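Side-chain contacts in nicotinate phosphoribosyltransferase (PDB 2IM5), which probably catalyses the ATP-dependent formation of nicotinate D-ribonucleotide from nicotinate and 5-phospho-alpha-D-ribose 1-diphosphate, a step in NAD biosynthesis: residues Y19-L24 with G111-V116; R115-E120 with P212-Q217; F165-R170 with T194-L199. All blocks are in the same frame, centred on the assembly; numbering follows the deposited sequence.

Overall arrangement
Contacts 2 and 3 are buried, with centres about 9 Å from the centre of the chain, whereas contact 1 is partly buried and lies about 16 Å out. Contacts 1 and 2 both use helix 113-116 and touch each other: the ring of Tyr21 that packs in contact 1 ends in a hydroxyl bound to Glu214 of contact 2. Contact 3 joins the loop after one strand of the parallel sheet to the strand-to-helix junction of its neighbour, and meets contact 2 through the salt bridge between Arg168 and Glu120. The chemistry changes accordingly, from apolar packing in contact 1, through a hydrogen bond among charges in contact 2, to apolar touches and shared carboxylates in contact 3.

Contact 1: Y19-L24 with G111-V116; sequences YAYAKL and GLLYRV
An apolar helix-helix contact, in which Tyr21 meets Leu113, joins helix 12-24 to the short helix 113-116, both within the N-terminal region of the enzyme. The helices come close, with the CA atoms of Tyr21 and Tyr114 5.1 Å apart. Leu113 lies over one face of the Tyr21 ring in a CH-pi contact: its CG is 3.5 Å from the ring centroid, only 7° off the normal. From that central position both methyls lean toward the hydroxyl end of the ring, on either side of CZ, with Leu113 CD1 over Tyr21 CE2 and CZ, and Leu113 CD2 3.4 Å from Tyr21 CE1. Leucine suits this place because its branch point can sit over the ring centre while its methyls reach the far end. Its CG stands anti to the backbone N (chi1 -173°), which carries the fork across to the tyrosine.

Beside this CH-pi contact, small groups allow the backbones to come close. Tyr21 CB meets Tyr114 CB at 3.7 Å, and Ala22, a residue with little bulk, sets its CB 4.2 Å from the same Tyr114 CB. The Tyr114 ring itself leads away from helix 12-24, so mainly its CB does the packing. Leu113 also touches Phe32 of strand 29-36 and Phe218 of helix 213-223.

The polar end of Tyr21 is satisfied by a hydrogen bond from OH to Glu214. Tyrosine thus serves two purposes here: a ring packed against leucine, and a hydroxyl delivered to a buried carboxylate.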
loop_
_atom_site.group_PDB
_atom_site.type_symbol
_atom_site.label_atom_id
_atom_site.label_comp_id
_atom_site.label_asym_id
_atom_site.label_seq_id
_atom_site.Cartn_x
_atom_site.Cartn_y
_atom_site.Cartn_z
ATOM N N TYR A 19 -6.755 5.221 -11.089
ATOM C CA TYR A 19 -7.803 5.182 -12.109
ATOM C C TYR A 19 -9.158 5.401 -11.455
ATOM O O TYR A 19 -10.024 6.074 -12.015
ATOM C CB TYR A 19 -7.807 3.854 -12.873
ATOM C CG TYR A 19 -9.020 3.714 -13.768
ATOM C CD1 TYR A 19 -9.308 4.675 -14.731
ATOM C CD2 TYR A 19 -9.926 2.667 -13.593
ATOM C CE1 TYR A 19 -10.474 4.609 -15.490
ATOM C CE2 TYR A 19 -11.096 2.589 -14.349
ATOM C CZ TYR A 19 -11.364 3.564 -15.290
ATOM O OH TYR A 19 -12.524 3.503 -16.021
ATOM N N ALA A 20 -9.347 4.839 -10.266
ATOM C CA ALA A 20 -10.610 5.031 -9.561
ATOM C C ALA A 20 -10.845 6.533 -9.351
ATOM O O ALA A 20 -11.964 7.014 -9.537
ATOM C CB ALA A 20 -10.599 4.299 -8.225
ATOM N N TYR A 21 -9.801 7.271 -8.963
ATOM C CA TYR A 21 -9.949 8.722 -8.772
ATOM C C TYR A 21 -10.208 9.410 -10.122
ATOM O O TYR A 21 -11.070 10.283 -10.238
ATOM C CB TYR A 21 -8.686 9.357 -8.176
ATOM C CG TYR A 21 -8.360 8.995 -6.747
ATOM C CD1 TYR A 21 -9.328 9.054 -5.748
ATOM C CD2 TYR A 21 -7.056 8.665 -6.383
ATOM C CE1 TYR A 21 -9.002 8.796 -4.412
ATOM C CE2 TYR A 21 -6.715 8.404 -5.056
ATOM C CZ TYR A 21 -7.688 8.472 -4.075
ATOM O OH TYR A 21 -7.337 8.234 -2.767
ATOM N N ALA A 22 -9.444 9.010 -11.135
ATOM C CA ALA A 22 -9.566 9.594 -12.465
ATOM C C ALA A 22 -10.964 9.418 -13.053
ATOM O O ALA A 22 -11.457 10.284 -13.783
ATOM C CB ALA A 22 -8.528 8.986 -13.393
ATOM N N LYS A 23 -11.605 8.299 -12.737
ATOM C CA LYS A 23 -12.938 8.046 -13.259
ATOM C C LYS A 23 -14.033 8.743 -12.477
ATOM O O LYS A 23 -14.847 9.470 -13.045
ATOM C CB LYS A 23 -13.254 6.550 -13.267
ATOM C CG LYS A 23 -14.679 6.268 -13.758
ATOM C CD LYS A 23 -15.099 4.822 -13.614
ATOM C CE LYS A 23 -16.483 4.617 -14.243
ATOM N NZ LYS A 23 -17.015 3.247 -14.020
ATOM N N LEU A 24 -14.047 8.520 -11.165
ATOM C CA LEU A 24 -15.087 9.082 -10.317
ATOM C C LEU A 24 -14.838 10.433 -9.660
ATOM O O LEU A 24 -15.798 11.151 -9.376
ATOM C CB LEU A 24 -15.465 8.064 -9.239
ATOM C CG LEU A 24 -15.963 6.693 -9.725
ATOM C CD1 LEU A 24 -16.176 5.782 -8.496
ATOM C CD2 LEU A 24 -17.286 6.851 -10.511
ATOM N N GLY A 111 -2.064 18.618 -5.071
ATOM C CA GLY A 111 -2.574 18.846 -6.410
ATOM C C GLY A 111 -3.769 17.934 -6.669
ATOM O O GLY A 111 -4.397 17.442 -5.736
ATOM N N LEU A 112 -4.099 17.712 -7.935
ATOM C CA LEU A 112 -5.220 16.842 -8.269
ATOM C C LEU A 112 -4.913 15.464 -7.695
ATOM O O LEU A 112 -3.822 14.924 -7.885
ATOM C CB LEU A 112 -5.398 16.783 -9.784
ATOM C CG LEU A 112 -5.886 18.116 -10.383
ATOM C CD1 LEU A 112 -5.462 18.228 -11.828
ATOM C CD2 LEU A 112 -7.412 18.224 -10.248
ATOM N N LEU A 113 -5.878 14.902 -6.981
ATOM C CA LEU A 113 -5.696 13.610 -6.337
ATOM C C LEU A 113 -5.273 12.459 -7.258
ATOM O O LEU A 113 -4.374 11.684 -6.900
ATOM C CB LEU A 113 -6.966 13.247 -5.560
ATOM C CG LEU A 113 -6.980 12.004 -4.654
ATOM C CD1 LEU A 113 -5.717 11.924 -3.810
ATOM C CD2 LEU A 113 -8.204 12.074 -3.737
ATOM N N TYR A 114 -5.886 12.342 -8.436
ATOM C CA TYR A 114 -5.515 11.257 -9.334
ATOM C C TYR A 114 -4.055 11.387 -9.762
ATOM O O TYR A 114 -3.415 10.397 -10.109
ATOM C CB TYR A 114 -6.450 11.195 -10.556
ATOM C CG TYR A 114 -6.287 12.298 -11.571
ATOM C CD1 TYR A 114 -5.334 12.207 -12.594
ATOM C CD2 TYR A 114 -7.079 13.443 -11.508
ATOM C CE1 TYR A 114 -5.171 13.238 -13.528
ATOM C CE2 TYR A 114 -6.929 14.475 -12.435
ATOM C CZ TYR A 114 -5.974 14.367 -13.440
ATOM O OH TYR A 114 -5.839 15.385 -14.346
ATOM N N ARG A 115 -3.525 12.606 -9.718
ATOM C CA ARG A 115 -2.133 12.829 -10.080
ATOM C C ARG A 115 -1.179 12.610 -8.905
ATOM O O ARG A 115 -0.282 11.773 -8.982
ATOM C CB ARG A 115 -1.919 14.252 -10.597
ATOM C CG ARG A 115 -2.539 14.570 -11.949
ATOM C CD ARG A 115 -2.055 15.937 -12.414
ATOM N NE ARG A 115 -0.604 15.933 -12.583
ATOM C CZ ARG A 115 0.020 15.481 -13.667
ATOM N NH1 ARG A 115 -0.674 15.010 -14.694
ATOM N NH2 ARG A 115 1.344 15.456 -13.705
ATOM N N VAL A 116 -1.374 13.356 -7.816
ATOM C CA VAL A 116 -0.466 13.263 -6.672
ATOM C C VAL A 116 -0.432 11.950 -5.898
ATOM O O VAL A 116 0.528 11.680 -5.181
ATOM C CB VAL A 116 -0.682 14.431 -5.673
ATOM C CG1 VAL A 116 -0.533 15.761 -6.412
ATOM C CG2 VAL A 116 -2.038 14.333 -5.008
#

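Contact 2: R115-E120 with P212-Q217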
loop_
_atom_site.group_PDB
_atom_site.type_symbol
_atom_site.label_atom_id
_atom_site.label_comp_id
_atom_site.label_asym_id
_atom_site.label_seq_id
_atom_site.Cartn_x
_atom_site.Cartn_y
_atom_site.Cartn_z
ATOM N N ARG A 115 -3.525 12.606 -9.718
ATOM C CA ARG A 115 -2.133 12.829 -10.080
ATOM C C ARG A 115 -1.179 12.610 -8.905
ATOM O O ARG A 115 -0.282 11.773 -8.982
ATOM C CB ARG A 115 -1.919 14.252 -10.597
ATOM C CG ARG A 115 -2.539 14.570 -11.949
ATOM C CD ARG A 115 -2.055 15.937 -12.414
ATOM N NE ARG A 115 -0.604 15.933 -12.583
ATOM C CZ ARG A 115 0.020 15.481 -13.667
ATOM N NH1 ARG A 115 -0.674 15.010 -14.694
ATOM N NH2 ARG A 115 1.344 15.456 -13.705
ATOM N N VAL A 116 -1.374 13.356 -7.816
ATOM C CA VAL A 116 -0.466 13.263 -6.672
ATOM C C VAL A 116 -0.432 11.950 -5.898
ATOM O O VAL A 116 0.528 11.680 -5.181
ATOM C CB VAL A 116 -0.682 14.431 -5.673
ATOM C CG1 VAL A 116 -0.533 15.761 -6.412
ATOM C CG2 VAL A 116 -2.038 14.333 -5.008
ATOM N N THR A 117 -1.457 11.121 -6.034
ATOM C CA THR A 117 -1.432 9.857 -5.322
ATOM C C THR A 117 -0.259 9.005 -5.841
ATOM O O THR A 117 0.290 8.182 -5.117
ATOM C CB THR A 117 -2.756 9.079 -5.496
ATOM O OG1 THR A 117 -2.729 7.917 -4.657
ATOM C CG2 THR A 117 -2.953 8.648 -6.948
ATOM N N LEU A 118 0.132 9.227 -7.092
ATOM C CA LEU A 118 1.227 8.476 -7.703
ATOM C C LEU A 118 2.620 8.783 -7.126
ATOM O O LEU A 118 3.556 8.024 -7.353
ATOM C CB LEU A 118 1.234 8.710 -9.220
ATOM C CG LEU A 118 -0.088 8.404 -9.939
ATOM C CD1 LEU A 118 0.051 8.730 -11.423
ATOM C CD2 LEU A 118 -0.465 6.933 -9.746
ATOM N N TRP A 119 2.752 9.881 -6.383
ATOM C CA TRP A 119 4.032 10.260 -5.784
ATOM C C TRP A 119 4.439 9.410 -4.577
ATOM O O TRP A 119 5.622 9.144 -4.376
ATOM C CB TRP A 119 4.005 11.725 -5.308
ATOM C CG TRP A 119 4.127 12.777 -6.368
ATOM C CD1 TRP A 119 3.170 13.684 -6.731
ATOM C CD2 TRP A 119 5.293 13.087 -7.148
ATOM N NE1 TRP A 119 3.671 14.543 -7.678
ATOM C CE2 TRP A 119 4.968 14.201 -7.956
ATOM C CE3 TRP A 119 6.580 12.535 -7.237
ATOM C CZ2 TRP A 119 5.884 14.778 -8.847
ATOM C CZ3 TRP A 119 7.494 13.106 -8.120
ATOM C CH2 TRP A 119 7.138 14.220 -8.917
ATOM N N GLU A 120 3.461 8.988 -3.777
ATOM C CA GLU A 120 3.732 8.238 -2.546
ATOM C C GLU A 120 4.828 7.179 -2.529
ATOM O O GLU A 120 5.856 7.356 -1.867
ATOM C CB GLU A 120 2.457 7.589 -2.002
ATOM C CG GLU A 120 2.660 7.014 -0.591
ATOM C CD GLU A 120 1.718 5.864 -0.259
ATOM O OE1 GLU A 120 0.842 5.555 -1.093
ATOM O OE2 GLU A 120 1.856 5.262 0.833
ATOM N N PRO A 212 -6.129 0.770 -1.228
ATOM C CA PRO A 212 -5.466 1.260 -0.016
ATOM C C PRO A 212 -6.404 1.976 0.952
ATOM O O PRO A 212 -7.587 2.190 0.650
ATOM C CB PRO A 212 -4.429 2.205 -0.579
ATOM C CG PRO A 212 -5.252 2.899 -1.662
ATOM C CD PRO A 212 -6.013 1.751 -2.321
ATOM N N HIS A 213 -5.853 2.356 2.107
ATOM C CA HIS A 213 -6.600 3.074 3.126
ATOM C C HIS A 213 -7.028 4.444 2.615
ATOM O O HIS A 213 -8.110 4.912 2.961
ATOM C CB HIS A 213 -5.751 3.280 4.386
ATOM C CG HIS A 213 -5.506 2.033 5.174
ATOM N ND1 HIS A 213 -6.504 1.372 5.857
ATOM C CD2 HIS A 213 -4.373 1.324 5.388
ATOM C CE1 HIS A 213 -5.999 0.309 6.456
ATOM N NE2 HIS A 213 -4.708 0.256 6.187
ATOM N N GLU A 214 -6.186 5.085 1.798
ATOM C CA GLU A 214 -6.504 6.424 1.291
ATOM C C GLU A 214 -7.845 6.473 0.560
ATOM O O GLU A 214 -8.550 7.481 0.620
ATOM C CB GLU A 214 -5.390 6.958 0.370
ATOM C CG GLU A 214 -5.166 6.164 -0.902
ATOM C CD GLU A 214 -4.180 6.835 -1.859
ATOM O OE1 GLU A 214 -4.560 7.819 -2.535
ATOM O OE2 GLU A 214 -3.021 6.378 -1.934
ATOM N N TRP A 215 -8.195 5.380 -0.116
ATOM C CA TRP A 215 -9.456 5.307 -0.850
ATOM C C TRP A 215 -10.615 5.443 0.123
ATOM O O TRP A 215 -11.528 6.228 -0.106
ATOM C CB TRP A 215 -9.551 3.980 -1.611
ATOM C CG TRP A 215 -10.846 3.765 -2.346
ATOM C CD1 TRP A 215 -11.784 2.802 -2.086
ATOM C CD2 TRP A 215 -11.337 4.508 -3.480
ATOM N NE1 TRP A 215 -12.820 2.896 -2.985
ATOM C CE2 TRP A 215 -12.573 3.931 -3.850
ATOM C CE3 TRP A 215 -10.852 5.598 -4.214
ATOM C CZ2 TRP A 215 -13.332 4.410 -4.925
ATOM C CZ3 TRP A 215 -11.609 6.080 -5.286
ATOM C CH2 TRP A 215 -12.837 5.482 -5.630
ATOM N N ILE A 216 -10.565 4.698 1.223
ATOM C CA ILE A 216 -11.622 4.760 2.232
ATOM C C ILE A 216 -11.590 6.115 2.940
ATOM O O ILE A 216 -12.618 6.728 3.185
ATOM C CB ILE A 216 -11.451 3.672 3.313
ATOM C CG1 ILE A 216 -11.259 2.299 2.674
ATOM C CG2 ILE A 216 -12.655 3.664 4.228
ATOM C CD1 ILE A 216 -12.400 1.849 1.848
ATOM N N GLN A 217 -10.388 6.562 3.287
ATOM C CA GLN A 217 -10.204 7.835 3.979
ATOM C C GLN A 217 -10.746 9.015 3.167
ATOM O O GLN A 217 -11.311 9.952 3.719
ATOM C CB GLN A 217 -8.724 8.042 4.254
ATOM C CG GLN A 217 -8.162 7.123 5.308
ATOM C CD GLN A 217 -6.678 7.359 5.520
ATOM O OE1 GLN A 217 -5.852 6.934 4.712
ATOM N NE2 GLN A 217 -6.334 8.064 6.591
#
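A single hydrogen bond, from Thr117 to Glu214, links the residues leading from helix 113-116 to helix 120-134 with the start of helix 213-223. Thr117 OG1 donates to Glu214 OE1 at 2.8 Å, reaching it on the syn side and 20° out of the carboxylate plane. Tyr21 OH also holds OE1, so two hydroxyls grip that oxygen. The threonine hydroxyl stands anti to its N (chi1 -174°), which aims it across the gap, and the two side chains meet at about a right angle. A long side chain suits a pair whose CA atoms are 9.0 Å apart; a short threonine completes the span.

The second kind of interaction is electrostatic. Glu120 OE1 comes within 4.0 Å of Glu214 OE2, with the carboxylate planes 58° apart, a placing unfavourable for two bare charges. Lys14 of helix 12-24 would offset this: its NZ forms salt bridges with both oxygens and also bonds to Thr117 O. Tyr13 OH bonds to Glu120 OE1, and Arg168 forms a salt bridge with Glu120 OE2.

Glu214 directly follows His213, the predicted site of autophosphorylation, unphosphorylated here. These two segments touch through polar ends, burying 91 Å², and Lys14 and Arg168 together would roughly offset the two glutamates.

Contact 3: F165-R170 with T194-L199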
loop_
_atom_site.group_PDB
_atom_site.type_symbol
_atom_site.label_atom_id
_atom_site.label_comp_id
_atom_site.label_asym_id
_atom_site.label_seq_id
_atom_site.Cartn_x
_atom_site.Cartn_y
_atom_site.Cartn_z
ATOM N N PHE A 165 5.258 -7.200 -0.812
ATOM C CA PHE A 165 4.731 -5.846 -0.597
ATOM C C PHE A 165 5.766 -4.944 0.088
ATOM O O PHE A 165 5.389 -4.144 0.942
ATOM C CB PHE A 165 3.518 -5.865 0.355
ATOM C CG PHE A 165 2.274 -6.498 -0.199
ATOM C CD1 PHE A 165 2.189 -6.903 -1.524
ATOM C CD2 PHE A 165 1.159 -6.655 0.625
ATOM C CE1 PHE A 165 1.006 -7.457 -2.028
ATOM C CE2 PHE A 165 -0.024 -7.207 0.138
ATOM C CZ PHE A 165 -0.102 -7.609 -1.193
ATOM N N GLY A 166 7.046 -5.039 -0.250
ATOM C CA GLY A 166 8.005 -4.205 0.465
ATOM C C GLY A 166 8.708 -3.065 -0.257
ATOM O O GLY A 166 9.779 -2.628 0.174
ATOM N N MET A 167 8.115 -2.565 -1.332
ATOM C CA MET A 167 8.730 -1.490 -2.095
ATOM C C MET A 167 9.035 -0.194 -1.336
ATOM O O MET A 167 10.167 0.281 -1.335
ATOM C CB MET A 167 7.873 -1.175 -3.325
ATOM C CG MET A 167 8.135 0.193 -3.929
ATOM S SD MET A 167 7.736 0.276 -5.682
ATOM C CE MET A 167 8.937 1.484 -6.200
ATOM N N ARG A 168 8.028 0.374 -0.688
ATOM C CA ARG A 168 8.212 1.629 0.024
ATOM C C ARG A 168 9.378 1.710 1.005
ATOM O O ARG A 168 9.964 2.778 1.171
ATOM C CB ARG A 168 6.918 2.019 0.724
ATOM C CG ARG A 168 5.901 2.613 -0.232
ATOM C CD ARG A 168 4.556 2.811 0.451
ATOM N NE ARG A 168 4.017 1.528 0.880
ATOM C CZ ARG A 168 2.917 1.386 1.605
ATOM N NH1 ARG A 168 2.231 2.456 1.984
ATOM N NH2 ARG A 168 2.504 0.172 1.949
ATOM N N ARG A 169 9.726 0.596 1.643
ATOM C CA ARG A 169 10.833 0.604 2.596
ATOM C C ARG A 169 12.011 -0.280 2.209
ATOM O O ARG A 169 12.829 -0.631 3.057
ATOM C CB ARG A 169 10.331 0.206 3.981
ATOM C CG ARG A 169 9.428 1.257 4.583
ATOM C CD ARG A 169 8.955 0.880 5.964
ATOM N NE ARG A 169 8.042 1.895 6.471
ATOM C CZ ARG A 169 7.488 1.855 7.677
ATOM N NH1 ARG A 169 7.760 0.846 8.497
ATOM N NH2 ARG A 169 6.662 2.821 8.059
ATOM N N ARG A 170 12.096 -0.636 0.931
ATOM C CA ARG A 170 13.187 -1.474 0.453
ATOM C C ARG A 170 14.534 -0.784 0.706
ATOM O O ARG A 170 14.604 0.446 0.778
ATOM C CB ARG A 170 13.020 -1.734 -1.042
ATOM C CG ARG A 170 13.176 -0.492 -1.915
ATOM C CD ARG A 170 12.792 -0.786 -3.361
ATOM N NE ARG A 170 12.968 0.370 -4.237
ATOM C CZ ARG A 170 12.476 0.447 -5.470
ATOM N NH1 ARG A 170 11.778 -0.569 -5.970
ATOM N NH2 ARG A 170 12.669 1.538 -6.198
ATOM N N THR A 194 3.903 -9.927 -6.935
ATOM C CA THR A 194 4.486 -8.767 -6.276
ATOM C C THR A 194 3.663 -7.509 -6.526
ATOM O O THR A 194 2.970 -7.387 -7.541
ATOM C CB THR A 194 5.918 -8.501 -6.769
ATOM O OG1 THR A 194 6.439 -7.329 -6.123
ATOM C CG2 THR A 194 5.923 -8.285 -8.271
ATOM N N SER A 195 3.753 -6.580 -5.585
ATOM C CA SER A 195 3.033 -5.331 -5.681
ATOM C C SER A 195 3.760 -4.383 -6.628
ATOM O O SER A 195 3.141 -3.501 -7.231
ATOM C CB SER A 195 2.904 -4.711 -4.290
ATOM O OG SER A 195 2.159 -3.514 -4.342
ATOM N N ASN A 196 5.074 -4.574 -6.757
ATOM C CA ASN A 196 5.897 -3.740 -7.633
ATOM C C ASN A 196 5.621 -4.111 -9.087
ATOM O O ASN A 196 6.083 -5.151 -9.574
ATOM C CB ASN A 196 7.378 -3.951 -7.316
ATOM C CG ASN A 196 8.266 -2.960 -8.027
ATOM O OD1 ASN A 196 8.156 -2.764 -9.241
ATOM N ND2 ASN A 196 9.163 -2.327 -7.277
ATOM N N VAL A 197 4.878 -3.260 -9.786
ATOM C CA VAL A 197 4.508 -3.532 -11.179
ATOM C C VAL A 197 5.709 -3.706 -12.107
ATOM O O VAL A 197 5.702 -4.582 -12.979
ATOM C CB VAL A 197 3.581 -2.426 -11.724
ATOM C CG1 VAL A 197 3.066 -2.802 -13.113
ATOM C CG2 VAL A 197 2.419 -2.219 -10.757
ATOM N N HIS A 198 6.734 -2.880 -11.913
ATOM C CA HIS A 198 7.949 -2.956 -12.712
ATOM C C HIS A 198 8.657 -4.310 -12.577
ATOM O O HIS A 198 9.042 -4.930 -13.578
ATOM C CB HIS A 198 8.922 -1.847 -12.310
ATOM C CG HIS A 198 10.326 -2.084 -12.770
ATOM N ND1 HIS A 198 10.662 -2.233 -14.100
ATOM C CD2 HIS A 198 11.482 -2.206 -12.073
ATOM C CE1 HIS A 198 11.965 -2.432 -14.203
ATOM N NE2 HIS A 198 12.485 -2.420 -12.987
ATOM N N LEU A 199 8.836 -4.764 -11.340
ATOM C CA LEU A 199 9.504 -6.032 -11.115
ATOM C C LEU A 199 8.639 -7.227 -11.522
ATOM O O LEU A 199 9.159 -8.302 -11.815
ATOM C CB LEU A 199 9.941 -6.138 -9.653
ATOM C CG LEU A 199 11.043 -5.125 -9.298
ATOM C CD1 LEU A 199 11.463 -5.288 -7.845
ATOM C CD2 LEU A 199 12.247 -5.326 -10.233
#
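Phe165 meets Ser195 obliquely, CD1 of its ring lying 3.6 Å from Ser195 CB, while the guanidinium of Arg170 has Asn196 ND2 at its edge, near its plane. The ring and the serine methylene form a small apolar touch; Phe165 also leans on Ser208. Ser195 suits the spot because its small CB lets the ring come close, while its OG hydrogen-bonds to Asp11. At the other flat group, Arg170 NH1 stands 3.4 Å from Asn196 ND2, with the guanidinium and amide planes 24° apart. Both are donors and do not bond to each other. What brings them together is a shared set of acceptors: Arg170 forms salt bridges with Glu176 and Asp9, and Asn196 ND2 bonds to Asp9 and, weakly, to Glu176.

Met167 crosses the asparagine at about a right angle, its SD 3.4 Å from Asn196 ND2. A flexible, polarisable thioether can lie against an amide in a buried place, here beside Thr121 of helix 120-134. The backbone of its segment is kept compact by a type I turn from Met167 to Arg170.

Asn196 CG stands anti to the backbone N (chi1 -171°), extending the amide toward Met167 and Arg170. Both ends of that amide have partners. While its ND2 faces the acids, its OD1 caps helix 197-203 by accepting from Leu199 N at 3.0 Å, with the donor 50° above the carbonyl plane. Thr194 OG1, accepting from Asn196 N, makes an ST turn just before this cap.

Residues 165-170 form the loop after strand 162-164, while 194-199 runs from the end of the neighbouring parallel strand 191-194 into helix 197-203; helix 173-186 joins the strands in a beta-alpha-beta crossover. Direct bonds therefore matter less here than Asp9 and Glu176, whose negative charges would offset the positive charge of the buried Arg170.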